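Local coordinates for protein aldehyde dehydrogenase (Listeria monocytogenes, PDB 3K9D) that probably oxidises the aldehyde or oxo group of its substrate, passing the electrons to NAD or NADP, at residues Ile151-Thr154 with Val155-Ser159; Val262-Glu265 with Ala266-Glu270; Glu329-Gly333 with Ala334-Tyr338. All coordinates share one frame; numbering follows the deposited sequence.

Interaction 1 (Ile151-Thr154 with Val155-Ser159); sequences ILET and VRIIS
The R156 guanidinium meets the E153 carboxylate at its edge, with the E153 CD close to the guanidinium plane. The two planes are turned 24° apart. This is a salt bridge from i to i+3 on helix 148-164, which links strands 138-143 and 172-174 in a beta-alpha-beta unit. R156 grips side-on with two nitrogens. R156 NE gives a 2.7 Å bond to E153 OE1, and R156 NH2 gives a 3.0 Å bond to E153 OE2. Both oxygens are met on the syn side, somewhat out of the carboxylate plane. The pairing holds the carboxylate and guanidinium alongside each other. E153 has CG anti to its backbone N (chi1 176°) and a bend at chi2, which brings the carboxylate round to R156. E153 OE2 also pairs with K53, and R156 NH1 pairs with E160, so the charges probably form a wider network. Backbone bonds from i to i+4 run through the whole segment, such as V155 N to I151 O at 2.8 Å. The other side of the helix is buried: T154 lies against helices 51-62 and 121-134, and its OG1 bonds to A150 O. I151 and V155 face the flanking strands, with their CG2 atoms 4.4 Å apart. The CG1-CD1 branch of I157 passes the acid at a slant: I157 CD1 is 3.5 Å from E153 OE2.

Interaction 2 (Val262-Glu265 with Ala266-Glu270); sequences VNKE and AVIAE
K264 and I268 lie side by side, one helical turn apart, and point the same way. Their contact is apolar along the lysine chain. I268 CD1 lies 4.0 Å from K264 CG and 3.8 Å from K264 CE. K264 leaves the backbone with CG anti to N and stays extended until chi4 (82°), where it bends. That bend also puts K264 NZ 3.7 Å from I268 CD1. The ammonium has its polar partner outside the helix, a salt bridge to E328. N263 OD1 approaches A266 CB more loosely, at 4.0 Å. On the inner side, V267 is buried against I232, V259 and F349.

Backbone hydrogen bonds form the second group. I268 N gives a nearly straight 2.8 Å bond to K264 O. V267 N bonds to N263 O, and A269 N to E265 O, in the same i to i+4 pattern.

Water forms the third group. Water 1 donates to V262 O at 2.8 Å and accepts from A266 N at 3.0 Å. It thus joins the two backbone groups that are four residues apart at the start of the helix.

Strand 256-260 runs straight into this helix, and parallel strand 276-278 follows it. The arrangement is that of a beta-alpha-beta crossover, with an amphipathic surface helix laid on a parallel sheet.

Interaction 3 (Glu329-Gly333 with Ala334-Tyr338); sequences ETKVG and AKIPY
E329 meets I336 and Y338 because its side chain starts with CG anti to the backbone N (chi1 -177°) and then bends at chi2 (59°). The bend turns the carboxylate into the loop, between the T330-K331 backbone and the I336 and Y338 side chains. I336 has CG2 anti to its own backbone N, which points that methyl at the acid: I336 CG2 is 3.5 Å from E329 OE1. The same oxygen sits at the edge of the Y338 ring, in its plane, with E329 OE1 3.5 Å from Y338 CD2. E329 OE2 is met on its anti side by two backbone donors, T330 N at 3.0 Å and K331 N at 3.1 Å. The I336 side chain also crosses K331 at about a right angle, and K331 CE touches I336 CD1 at 3.8 Å. The chain reverses in a type I beta turn from G333 to I336, closed by a 2.9 Å bond from I336 N to G333 O. G333 enters the turn with backbone angles that suit a residue without a side chain. S339 OG binds both G333 N and I336 O, and Y338 OH reaches A284 O on helix 281-291. Water 2 donates to E329 OE1 and accepts a long bond from Y338 N. One carboxylate therefore binds the backbone on both sides of the turn, directly through OE2 and by way of water through OE1, which would favour its ionised form.

How the interactions relate
From the N terminus, the three interactions come in series, and none nests in or crosses another. Interactions 1 and 2 close single helical turns; interaction 3 closes a ten-residue loop with a type I turn at its tip. Interaction 1 belongs to helix 148-164, which packs on the mixed sheet. Interactions 2 and 3 lie across the chain's centre from it, beside the parallel sheet, one on a helix after strand 256-260, the other in the loop between strands 324-328 and 346-352. Interaction 1 is 47 Å from interaction 2, centre to centre. Interactions 2 and 3 approach to about 7 Å between nearest atoms without touching. Strand 346-352 contacts both, and the K264 partner E328 directly precedes the E329-Y338 loop.

Interaction 1 (Ile151-Thr154 with Val155-Ser159)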
ATOM      1  N   ILE A 151       2.711 -27.924   1.999  1.00 21.71           N
ATOM      2  CA  ILE A 151       1.895 -26.776   1.601  1.00 16.91           C
ATOM      3  C   ILE A 151       0.663 -27.246   0.843  1.00 11.77           C
ATOM      4  O   ILE A 151      -0.437 -26.866   1.199  1.00 13.14           O
ATOM      5  CB  ILE A 151       2.690 -25.729   0.793  1.00 13.52           C
ATOM      6  CG1 ILE A 151       3.778 -25.093   1.674  1.00 17.81           C
ATOM      7  CG2 ILE A 151       1.790 -24.603   0.336  1.00 13.08           C
ATOM      8  CD1 ILE A 151       4.856 -24.417   0.890  1.00 13.54           C
ATOM      9  N   LEU A 152       0.872 -28.092  -0.163  1.00 13.94           N
ATOM     10  CA  LEU A 152      -0.201 -28.689  -0.948  1.00 16.15           C
ATOM     11  C   LEU A 152      -1.220 -29.396  -0.082  1.00 19.20           C
ATOM     12  O   LEU A 152      -2.413 -29.220  -0.292  1.00 14.53           O
ATOM     13  CB  LEU A 152       0.351 -29.654  -2.009  1.00 20.10           C
ATOM     14  CG  LEU A 152       0.939 -29.093  -3.307  1.00 11.47           C
ATOM     15  CD1 LEU A 152       1.390 -30.237  -4.187  1.00 18.10           C
ATOM     16  CD2 LEU A 152      -0.106 -28.241  -4.025  1.00 16.48           C
ATOM     17  N   GLU A 153      -0.749 -30.157   0.909  1.00 18.35           N
ATOM     18  CA  GLU A 153      -1.649 -30.867   1.827  1.00 20.96           C
ATOM     19  C   GLU A 153      -2.412 -29.951   2.794  1.00 12.89           C
ATOM     20  O   GLU A 153      -3.586 -30.196   3.051  1.00 17.96           O
ATOM     21  CB  GLU A 153      -0.929 -32.021   2.552  1.00 19.69           C
ATOM     22  CG  GLU A 153      -1.763 -32.759   3.606  1.00 16.98           C
ATOM     23  CD  GLU A 153      -2.892 -33.610   3.022  1.00 25.97           C
ATOM     24  OE1 GLU A 153      -3.089 -33.627   1.793  1.00 16.65           O
ATOM     25  OE2 GLU A 153      -3.588 -34.271   3.808  1.00 20.66           O
ATOM     26  N   THR A 154      -1.764 -28.893   3.288  1.00 14.79           N
ATOM     27  CA  THR A 154      -2.445 -27.788   4.007  1.00 14.93           C
ATOM     28  C   THR A 154      -3.541 -27.146   3.152  1.00 24.03           C
ATOM     29  O   THR A 154      -4.662 -26.919   3.623  1.00 16.67           O
ATOM     30  CB  THR A 154      -1.463 -26.653   4.405  1.00 21.60           C
ATOM     31  OG1 THR A 154      -0.292 -27.212   5.004  1.00 16.25           O
ATOM     32  CG2 THR A 154      -2.112 -25.666   5.376  1.00 15.92           C
ATOM     33  N   VAL A 155      -3.200 -26.852   1.896  1.00 21.00           N
ATOM     34  CA  VAL A 155      -4.150 -26.284   0.954  1.00 17.18           C
ATOM     35  C   VAL A 155      -5.303 -27.251   0.700  1.00 15.08           C
ATOM     36  O   VAL A 155      -6.461 -26.851   0.784  1.00 20.89           O
ATOM     37  CB  VAL A 155      -3.468 -25.835  -0.374  1.00 17.50           C
ATOM     38  CG1 VAL A 155      -4.522 -25.532  -1.463  1.00 19.48           C
ATOM     39  CG2 VAL A 155      -2.595 -24.626  -0.121  1.00 15.60           C
ATOM     40  N   ARG A 156      -4.988 -28.519   0.437  1.00 21.12           N
ATOM     41  CA  ARG A 156      -6.014 -29.551   0.232  1.00 11.79           C
ATOM     42  C   ARG A 156      -7.003 -29.636   1.404  1.00 14.40           C
ATOM     43  O   ARG A 156      -8.225 -29.668   1.191  1.00 18.21           O
ATOM     44  CB  ARG A 156      -5.362 -30.916   0.001  1.00 14.02           C
ATOM     45  CG  ARG A 156      -6.323 -31.969  -0.589  1.00 25.79           C
ATOM     46  CD  ARG A 156      -5.795 -33.380  -0.430  1.00 19.34           C
ATOM     47  NE  ARG A 156      -5.673 -33.782   0.976  1.00 22.56           N
ATOM     48  CZ  ARG A 156      -6.644 -34.329   1.703  1.00 20.19           C
ATOM     49  NH1 ARG A 156      -7.843 -34.556   1.168  1.00 31.95           N
ATOM     50  NH2 ARG A 156      -6.418 -34.659   2.971  1.00 20.81           N
ATOM     51  N   ILE A 157      -6.467 -29.646   2.628  1.00 17.66           N
ATOM     52  CA  ILE A 157      -7.265 -29.794   3.857  1.00 13.73           C
ATOM     53  C   ILE A 157      -8.199 -28.607   4.129  1.00 12.21           C
ATOM     54  O   ILE A 157      -9.391 -28.802   4.358  1.00 20.89           O
ATOM     55  CB  ILE A 157      -6.372 -30.099   5.103  1.00 23.45           C
ATOM     56  CG1 ILE A 157      -5.897 -31.557   5.069  1.00 29.30           C
ATOM     57  CG2 ILE A 157      -7.114 -29.826   6.419  1.00 13.03           C
ATOM     58  CD1 ILE A 157      -4.843 -31.889   6.120  1.00 18.80           C
ATOM     59  N   ILE A 158      -7.673 -27.386   4.098  1.00 20.42           N
ATOM     60  CA  ILE A 158      -8.493 -26.222   4.464  1.00 15.90           C
ATOM     61  C   ILE A 158      -9.493 -25.839   3.359  1.00 20.90           C
ATOM     62  O   ILE A 158     -10.529 -25.239   3.639  1.00 16.13           O
ATOM     63  CB  ILE A 158      -7.629 -25.016   4.962  1.00 17.11           C
ATOM     64  CG1 ILE A 158      -6.821 -24.408   3.820  1.00 17.67           C
ATOM     65  CG2 ILE A 158      -6.727 -25.450   6.162  1.00 15.67           C
ATOM     66  CD1 ILE A 158      -5.856 -23.317   4.260  1.00 19.45           C
ATOM     67  N   SER A 159      -9.166 -26.243   2.126  1.00 19.78           N
ATOM     68  CA  SER A 159      -9.946 -26.006   0.919  1.00 24.34           C
ATOM     69  C   SER A 159     -11.226 -26.831   0.955  1.00 21.40           C
ATOM     70  O   SER A 159     -12.306 -26.321   0.699  1.00 15.73           O
ATOM     71  CB  SER A 159      -9.128 -26.414  -0.310  1.00 16.95           C
ATOM     72  OG  SER A 159      -9.426 -25.617  -1.438  1.00 28.78           O
TER

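Interaction 2 (Val262-Glu265 with Ala266-Glu270)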
ATOM      1  N   VAL A 262      27.865  -2.435  33.100  1.00 19.98           N
ATOM      2  CA  VAL A 262      27.589  -2.689  34.514  1.00 26.58           C
ATOM      3  C   VAL A 262      26.781  -3.973  34.723  1.00 24.10           C
ATOM      4  O   VAL A 262      26.832  -4.576  35.793  1.00 26.88           O
ATOM      5  CB  VAL A 262      26.883  -1.481  35.230  1.00 26.55           C
ATOM      6  CG1 VAL A 262      27.817  -0.283  35.347  1.00 30.46           C
ATOM      7  CG2 VAL A 262      25.587  -1.098  34.535  1.00 29.46           C
ATOM      8  N   ASN A 263      26.068  -4.398  33.682  1.00 13.95           N
ATOM      9  CA  ASN A 263      25.170  -5.525  33.767  1.00 15.37           C
ATOM     10  C   ASN A 263      25.694  -6.771  33.057  1.00 17.31           C
ATOM     11  O   ASN A 263      25.043  -7.813  33.086  1.00 27.48           O
ATOM     12  CB  ASN A 263      23.812  -5.125  33.198  1.00 22.20           C
ATOM     13  CG  ASN A 263      22.658  -5.595  34.049  1.00 21.46           C
ATOM     14  OD1 ASN A 263      22.836  -6.051  35.181  1.00 25.41           O
ATOM     15  ND2 ASN A 263      21.464  -5.482  33.509  1.00 20.37           N
ATOM     16  N   LYS A 264      26.866  -6.662  32.442  1.00 15.33           N
ATOM     17  CA  LYS A 264      27.373  -7.686  31.502  1.00 17.69           C
ATOM     18  C   LYS A 264      27.648  -9.026  32.193  1.00 18.26           C
ATOM     19  O   LYS A 264      27.096 -10.047  31.798  1.00 16.36           O
ATOM     20  CB  LYS A 264      28.636  -7.180  30.802  1.00 16.15           C
ATOM     21  CG  LYS A 264      29.282  -8.188  29.860  1.00 18.05           C
ATOM     22  CD  LYS A 264      30.591  -7.673  29.323  1.00 20.71           C
ATOM     23  CE  LYS A 264      31.417  -8.824  28.757  1.00 30.43           C
ATOM     24  NZ  LYS A 264      30.998  -9.182  27.375  1.00 37.47           N
ATOM     25  N   GLU A 265      28.483  -8.990  33.234  1.00 19.56           N
ATOM     26  CA  GLU A 265      28.745 -10.140  34.110  1.00 24.43           C
ATOM     27  C   GLU A 265      27.484 -10.860  34.560  1.00 17.51           C
ATOM     28  O   GLU A 265      27.395 -12.077  34.440  1.00 18.52           O
ATOM     29  CB  GLU A 265      29.507  -9.704  35.360  1.00 26.66           C
ATOM     30  CG  GLU A 265      30.986  -9.971  35.325  1.00 22.92           C
ATOM     31  CD  GLU A 265      31.644  -9.753  36.679  1.00 32.79           C
ATOM     32  OE1 GLU A 265      32.588  -8.941  36.748  1.00 39.43           O
ATOM     33  OE2 GLU A 265      31.214 -10.377  37.675  1.00 38.56           O
ATOM     34  N   ALA A 266      26.517 -10.100  35.073  1.00 19.47           N
ATOM     35  CA  ALA A 266      25.256 -10.667  35.557  1.00 18.90           C
ATOM     36  C   ALA A 266      24.446 -11.340  34.446  1.00 27.42           C
ATOM     37  O   ALA A 266      23.881 -12.423  34.644  1.00 17.85           O
ATOM     38  CB  ALA A 266      24.430  -9.590  36.247  1.00 20.36           C
ATOM     39  N   VAL A 267      24.415 -10.698  33.276  1.00 19.31           N
ATOM     40  CA  VAL A 267      23.719 -11.218  32.102  1.00 20.26           C
ATOM     41  C   VAL A 267      24.372 -12.496  31.539  1.00 18.30           C
ATOM     42  O   VAL A 267      23.679 -13.484  31.244  1.00 15.25           O
ATOM     43  CB  VAL A 267      23.558 -10.124  30.990  1.00 12.56           C
ATOM     44  CG1 VAL A 267      23.048 -10.738  29.706  1.00 14.83           C
ATOM     45  CG2 VAL A 267      22.566  -9.044  31.463  1.00 13.46           C
ATOM     46  N   ILE A 268      25.692 -12.476  31.401  1.00 18.94           N
ATOM     47  CA  ILE A 268      26.432 -13.657  30.931  1.00 17.01           C
ATOM     48  C   ILE A 268      26.209 -14.842  31.880  1.00 18.87           C
ATOM     49  O   ILE A 268      25.831 -15.920  31.423  1.00 20.00           O
ATOM     50  CB  ILE A 268      27.940 -13.348  30.694  1.00 18.80           C
ATOM     51  CG1 ILE A 268      28.070 -12.325  29.551  1.00 20.71           C
ATOM     52  CG2 ILE A 268      28.733 -14.633  30.406  1.00 20.81           C
ATOM     53  CD1 ILE A 268      29.447 -12.111  29.028  1.00 20.53           C
ATOM     54  N   ALA A 269      26.357 -14.612  33.190  1.00 21.39           N
ATOM     55  CA  ALA A 269      26.107 -15.651  34.207  1.00 17.16           C
ATOM     56  C   ALA A 269      24.704 -16.279  34.133  1.00 23.67           C
ATOM     57  O   ALA A 269      24.553 -17.498  34.227  1.00 19.08           O
ATOM     58  CB  ALA A 269      26.395 -15.109  35.608  1.00 21.56           C
ATOM     59  N   GLU A 270      23.688 -15.444  33.934  1.00 16.97           N
ATOM     60  CA  GLU A 270      22.321 -15.920  33.792  1.00 13.62           C
ATOM     61  C   GLU A 270      22.087 -16.675  32.489  1.00 16.22           C
ATOM     62  O   GLU A 270      21.417 -17.725  32.494  1.00 21.64           O
ATOM     63  CB  GLU A 270      21.333 -14.766  33.953  1.00 20.42           C
ATOM     64  CG  GLU A 270      19.861 -15.162  34.113  1.00 16.80           C
ATOM     65  CD  GLU A 270      19.569 -16.064  35.303  1.00 15.83           C
ATOM     66  OE1 GLU A 270      20.314 -16.023  36.299  1.00 20.61           O
ATOM     67  OE2 GLU A 270      18.590 -16.840  35.220  1.00 20.90           O
TER
HETATM   68  O   HOH W   1      27.079  -7.376  36.149  1.00  8.51           O

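Interaction 3 (Glu329-Gly333 with Ala334-Tyr338)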
ATOM      1  N   GLU A 329      30.584  -9.775  19.914  1.00 22.51           N
ATOM      2  CA  GLU A 329      30.827  -9.018  18.688  1.00 20.19           C
ATOM      3  C   GLU A 329      31.090  -7.546  19.014  1.00 18.69           C
ATOM      4  O   GLU A 329      30.602  -7.032  20.028  1.00 21.95           O
ATOM      5  CB  GLU A 329      29.619  -9.171  17.749  1.00 17.64           C
ATOM      6  CG  GLU A 329      29.769  -8.490  16.388  1.00 24.52           C
ATOM      7  CD  GLU A 329      30.949  -9.007  15.608  1.00 23.81           C
ATOM      8  OE1 GLU A 329      30.871 -10.151  15.132  1.00 20.63           O
ATOM      9  OE2 GLU A 329      31.953  -8.276  15.466  1.00 20.99           O
ATOM     10  N   THR A 330      31.856  -6.870  18.155  1.00 25.93           N
ATOM     11  CA  THR A 330      32.162  -5.433  18.312  1.00 24.86           C
ATOM     12  C   THR A 330      31.792  -4.591  17.067  1.00 25.89           C
ATOM     13  O   THR A 330      31.698  -3.357  17.136  1.00 25.05           O
ATOM     14  CB  THR A 330      33.668  -5.200  18.610  1.00 25.02           C
ATOM     15  OG1 THR A 330      34.448  -5.525  17.450  1.00 23.99           O
ATOM     16  CG2 THR A 330      34.164  -6.039  19.781  1.00 24.70           C
ATOM     17  N   LYS A 331      31.593  -5.267  15.941  1.00 16.02           N
ATOM     18  CA  LYS A 331      31.458  -4.622  14.634  1.00 20.74           C
ATOM     19  C   LYS A 331      30.081  -4.860  14.007  1.00 22.89           C
ATOM     20  O   LYS A 331      29.348  -5.769  14.401  1.00 19.32           O
ATOM     21  CB  LYS A 331      32.540  -5.146  13.679  1.00 19.88           C
ATOM     22  CG  LYS A 331      33.944  -4.653  13.979  1.00 36.67           C
ATOM     23  CD  LYS A 331      35.001  -5.425  13.186  1.00 35.03           C
ATOM     24  CE  LYS A 331      35.176  -4.882  11.770  1.00 43.14           C
ATOM     25  NZ  LYS A 331      36.307  -5.550  11.044  1.00 28.19           N
ATOM     26  N   VAL A 332      29.754  -4.028  13.020  1.00 19.87           N
ATOM     27  CA  VAL A 332      28.532  -4.126  12.225  1.00 22.86           C
ATOM     28  C   VAL A 332      28.941  -4.058  10.741  1.00 22.67           C
ATOM     29  O   VAL A 332      29.819  -3.286  10.382  1.00 20.52           O
ATOM     30  CB  VAL A 332      27.549  -2.963  12.572  1.00 26.39           C
ATOM     31  CG1 VAL A 332      26.292  -3.057  11.760  1.00 25.00           C
ATOM     32  CG2 VAL A 332      27.187  -2.967  14.050  1.00 21.17           C
ATOM     33  N   GLY A 333      28.327  -4.861   9.878  1.00 23.59           N
ATOM     34  CA  GLY A 333      28.665  -4.784   8.451  1.00 23.57           C
ATOM     35  C   GLY A 333      28.400  -6.048   7.664  1.00 27.46           C
ATOM     36  O   GLY A 333      28.255  -7.121   8.246  1.00 21.45           O
ATOM     37  N   ALA A 334      28.355  -5.921   6.334  1.00 20.55           N
ATOM     38  CA  ALA A 334      28.044  -7.056   5.444  1.00 26.42           C
ATOM     39  C   ALA A 334      29.039  -8.215   5.603  1.00 21.55           C
ATOM     40  O   ALA A 334      28.668  -9.386   5.472  1.00 24.17           O
ATOM     41  CB  ALA A 334      27.985  -6.592   3.988  1.00 27.86           C
ATOM     42  N   LYS A 335      30.286  -7.853   5.915  1.00 22.47           N
ATOM     43  CA  LYS A 335      31.412  -8.770   6.131  1.00 30.56           C
ATOM     44  C   LYS A 335      31.452  -9.318   7.566  1.00 28.74           C
ATOM     45  O   LYS A 335      32.398 -10.025   7.942  1.00 23.03           O
ATOM     46  CB  LYS A 335      32.748  -8.051   5.875  1.00 31.02           C
ATOM     47  CG  LYS A 335      32.777  -6.968   4.785  1.00 40.70           C
ATOM     48  CD  LYS A 335      32.704  -5.554   5.377  1.00 48.70           C
ATOM     49  CE  LYS A 335      31.433  -4.815   4.952  1.00 54.34           C
ATOM     50  NZ  LYS A 335      31.447  -4.457   3.495  1.00 24.06           N
ATOM     51  N   ILE A 336      30.449  -8.963   8.369  1.00 25.56           N
ATOM     52  CA  ILE A 336      30.352  -9.385   9.775  1.00 23.63           C
ATOM     53  C   ILE A 336      29.073 -10.236   9.960  1.00 19.46           C
ATOM     54  O   ILE A 336      27.988  -9.703  10.206  1.00 19.56           O
ATOM     55  CB  ILE A 336      30.448  -8.163  10.748  1.00 25.93           C
ATOM     56  CG1 ILE A 336      31.903  -7.693  10.901  1.00 30.26           C
ATOM     57  CG2 ILE A 336      29.985  -8.511  12.141  1.00 23.15           C
ATOM     58  CD1 ILE A 336      32.387  -6.685   9.889  1.00 24.87           C
ATOM     59  N   PRO A 337      29.196 -11.570   9.802  1.00 19.55           N
ATOM     60  CA  PRO A 337      28.050 -12.502   9.869  1.00 22.97           C
ATOM     61  C   PRO A 337      27.171 -12.434  11.143  1.00 21.89           C
ATOM     62  O   PRO A 337      25.957 -12.617  11.045  1.00 17.36           O
ATOM     63  CB  PRO A 337      28.709 -13.883   9.731  1.00 23.20           C
ATOM     64  CG  PRO A 337      30.144 -13.671  10.071  1.00 21.21           C
ATOM     65  CD  PRO A 337      30.446 -12.299   9.519  1.00 24.48           C
ATOM     66  N   TYR A 338      27.758 -12.151  12.303  1.00 18.05           N
ATOM     67  CA  TYR A 338      26.969 -12.042  13.556  1.00 21.89           C
ATOM     68  C   TYR A 338      26.051 -10.817  13.640  1.00 23.85           C
ATOM     69  O   TYR A 338      25.052 -10.826  14.378  1.00 22.89           O
ATOM     70  CB  TYR A 338      27.873 -12.124  14.794  1.00 22.44           C
ATOM     71  CG  TYR A 338      28.546 -13.462  14.909  1.00 19.79           C
ATOM     72  CD1 TYR A 338      27.789 -14.634  14.992  1.00 18.64           C
ATOM     73  CD2 TYR A 338      29.935 -13.568  14.910  1.00 14.93           C
ATOM     74  CE1 TYR A 338      28.404 -15.879  15.079  1.00 26.19           C
ATOM     75  CE2 TYR A 338      30.554 -14.812  14.983  1.00 26.92           C
ATOM     76  CZ  TYR A 338      29.778 -15.960  15.078  1.00 19.87           C
ATOM     77  OH  TYR A 338      30.380 -17.199  15.163  1.00 22.62           O
TER
HETATM   78  O   HOH W   2      30.962 -11.633  12.642  1.00 19.71           O